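Local coordinates for protein of unknown function (DUF1255) (PDB 3EO6) that is of unknown function but belongs to the cupin-clan pyrimidine/purine nucleoside phosphorylase family and so probably cleaves nucleosides with phosphate, at residues T57-S62 with G81-I86. Sequence-based numbering, arbitrary orientation.
Sequences TIRVLS and GDSMVI
In this cupin-type beta fold, strand 83-86 forms one edge of the six-stranded antiparallel sheet and pairs with strand 56-61, whose other side is bonded to strand 99-105. Ile-58 and Met-84 (selenomethionine) make the hydrogen-bonded pair: Ile-58 N gives its hydrogen to Met-84 O at 2.9 Å, nearly along the C=O axis, and Met-84 N returns a longer bond to Ile-58 O. The ladder runs on past the strand proper, as Val-60 N reaches Asp-82 O at 2.9 Å with an almost straight N-H...O angle of 169°.

The tight side is the face bearing Ile-58 and Met-84, where the end of Ile-86 also reaches in. Met-84 touches Tyr-67 and Leu-78 of the four-stranded sheet and Ile-86 touches Tyr-67, while Ile-58 packs on Tyr-102. Ile-58 sends CG1 anti to its backbone N, leaving CG2 in the crowded position between N and the carbonyl carbon. That methyl lies alongside Met-84 CG at 3.7 Å and meets the tip of Ile-86, CD1, at 3.8 Å. Met-84 and Ile-58 point the same way; Met-84 CG also sits between its backbone N and carbonyl carbon (chi1 67°), which sets it beside Ile-58 CG2.

The opposite face is looser and more open to solvent. Thr-57 and Val-85 cross obliquely, Thr-57 OG1 lying 4.0 Å from Val-85 CG2, their nearest side-chain approach, while Ser-83 OG rests 3.4 Å from Arg-59 CB, and the arginine chain runs out extended from CG to NE. Asp-82 OD2 accepts a hydrogen bond from His-79 N, at the end of strand 76-79. Gly-81, with a positive phi of 96°, donates from N to Val-60 O at 2.9 Å, approaching from 32° above the carbonyl plane.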
loop_
_atom_site.group_PDB
_atom_site.type_symbol
_atom_site.label_atom_id
_atom_site.label_comp_id
_atom_site.label_asym_id
_atom_site.label_seq_id
_atom_site.Cartn_x
_atom_site.Cartn_y
_atom_site.Cartn_z
ATOM N N THR A 57 -2.012 -6.700 -17.360
ATOM C CA THR A 57 -0.735 -7.292 -17.087
ATOM C C THR A 57 -0.489 -7.265 -15.582
ATOM O O THR A 57 -0.498 -6.176 -14.976
ATOM C CB THR A 57 0.387 -6.574 -17.816
ATOM O OG1 THR A 57 0.176 -6.759 -19.205
ATOM C CG2 THR A 57 1.756 -7.083 -17.437
ATOM N N ILE A 58 -0.246 -8.429 -15.002
ATOM C CA ILE A 58 0.169 -8.527 -13.610
ATOM C C ILE A 58 1.688 -8.680 -13.590
ATOM O O ILE A 58 2.246 -9.462 -14.353
ATOM C CB ILE A 58 -0.523 -9.670 -12.865
ATOM C CG1 ILE A 58 -0.246 -9.591 -11.367
ATOM C CG2 ILE A 58 -0.233 -11.064 -13.410
ATOM C CD1 ILE A 58 -1.096 -10.488 -10.498
ATOM N N ARG A 59 2.326 -7.965 -12.671
ATOM C CA ARG A 59 3.745 -8.106 -12.428
ATOM C C ARG A 59 3.887 -8.228 -10.933
ATOM O O ARG A 59 3.650 -7.270 -10.190
ATOM C CB ARG A 59 4.521 -6.931 -12.948
ATOM C CG ARG A 59 5.909 -6.955 -12.430
ATOM C CD ARG A 59 6.711 -5.781 -12.910
ATOM N NE ARG A 59 8.015 -5.739 -12.235
ATOM C CZ ARG A 59 8.829 -4.714 -12.258
ATOM N NH1 ARG A 59 8.486 -3.645 -12.912
ATOM N NH2 ARG A 59 9.969 -4.758 -11.593
ATOM N N VAL A 60 4.234 -9.436 -10.493
ATOM C CA VAL A 60 4.349 -9.706 -9.071
ATOM C C VAL A 60 5.654 -9.142 -8.563
ATOM O O VAL A 60 6.714 -9.431 -9.115
ATOM C CB VAL A 60 4.229 -11.198 -8.764
ATOM C CG1 VAL A 60 4.417 -11.487 -7.289
ATOM C CG2 VAL A 60 2.853 -11.711 -9.281
ATOM N N LEU A 61 5.581 -8.328 -7.511
ATOM C CA LEU A 61 6.746 -7.721 -6.912
ATOM C C LEU A 61 7.298 -8.494 -5.745
ATOM O O LEU A 61 8.506 -8.484 -5.529
ATOM C CB LEU A 61 6.424 -6.278 -6.462
ATOM C CG LEU A 61 5.990 -5.343 -7.569
ATOM C CD1 LEU A 61 5.713 -3.966 -7.017
ATOM C CD2 LEU A 61 7.047 -5.278 -8.701
ATOM N N SER A 62 6.422 -9.112 -4.947
ATOM C CA SER A 62 6.794 -9.797 -3.715
ATOM C C SER A 62 5.659 -10.726 -3.323
ATOM O O SER A 62 4.503 -10.463 -3.636
ATOM C CB SER A 62 7.054 -8.731 -2.628
ATOM O OG SER A 62 7.498 -9.294 -1.415
ATOM N N GLY A 81 8.805 -11.368 -9.477
ATOM C CA GLY A 81 9.389 -11.320 -10.789
ATOM C C GLY A 81 8.547 -11.866 -11.909
ATOM O O GLY A 81 8.878 -11.668 -13.072
ATOM N N ASP A 82 7.485 -12.587 -11.587
ATOM C CA ASP A 82 6.643 -13.181 -12.620
ATOM C C ASP A 82 5.663 -12.147 -13.197
ATOM O O ASP A 82 5.053 -11.367 -12.452
ATOM C CB ASP A 82 5.844 -14.368 -12.045
ATOM C CG ASP A 82 6.715 -15.608 -11.650
ATOM O OD1 ASP A 82 7.895 -15.669 -12.020
ATOM O OD2 ASP A 82 6.205 -16.395 -10.879
ATOM N N SER A 83 5.586 -12.036 -14.544
ATOM C CA SER A 83 4.564 -11.224 -15.257
ATOM C C SER A 83 3.762 -12.044 -16.280
ATOM O O SER A 83 4.350 -12.873 -17.012
ATOM C CB SER A 83 5.177 -10.100 -16.038
ATOM O OG SER A 83 5.804 -9.260 -15.145
HETATM N N MSE A 84 2.463 -11.789 -16.392
HETATM C CA MSE A 84 1.652 -12.386 -17.426
HETATM C C MSE A 84 0.498 -11.460 -17.733
HETATM O O MSE A 84 0.098 -10.628 -16.915
HETATM C CB MSE A 84 1.099 -13.765 -17.008
HETATM C CG MSE A 84 0.115 -13.729 -15.899
HETATM SE SE MSE A 84 -0.580 -15.445 -15.336
HETATM C CE MSE A 84 -1.728 -15.736 -16.806
ATOM N N VAL A 85 -0.121 -11.653 -18.901
ATOM C CA VAL A 85 -1.419 -11.071 -19.210
ATOM C C VAL A 85 -2.500 -11.943 -18.614
ATOM O O VAL A 85 -2.561 -13.145 -18.879
ATOM C CB VAL A 85 -1.639 -10.935 -20.712
ATOM C CG1 VAL A 85 -3.038 -10.360 -20.958
ATOM C CG2 VAL A 85 -0.577 -10.004 -21.338
ATOM N N ILE A 86 -3.389 -11.333 -17.832
ATOM C CA ILE A 86 -4.583 -11.990 -17.333
ATOM C C ILE A 86 -5.711 -11.625 -18.298
ATOM O O ILE A 86 -6.081 -10.449 -18.391
ATOM C CB ILE A 86 -4.937 -11.553 -15.893
ATOM C CG1 ILE A 86 -3.789 -11.885 -14.959
ATOM C CG2 ILE A 86 -6.238 -12.237 -15.495
ATOM C CD1 ILE A 86 -4.007 -11.438 -13.514
#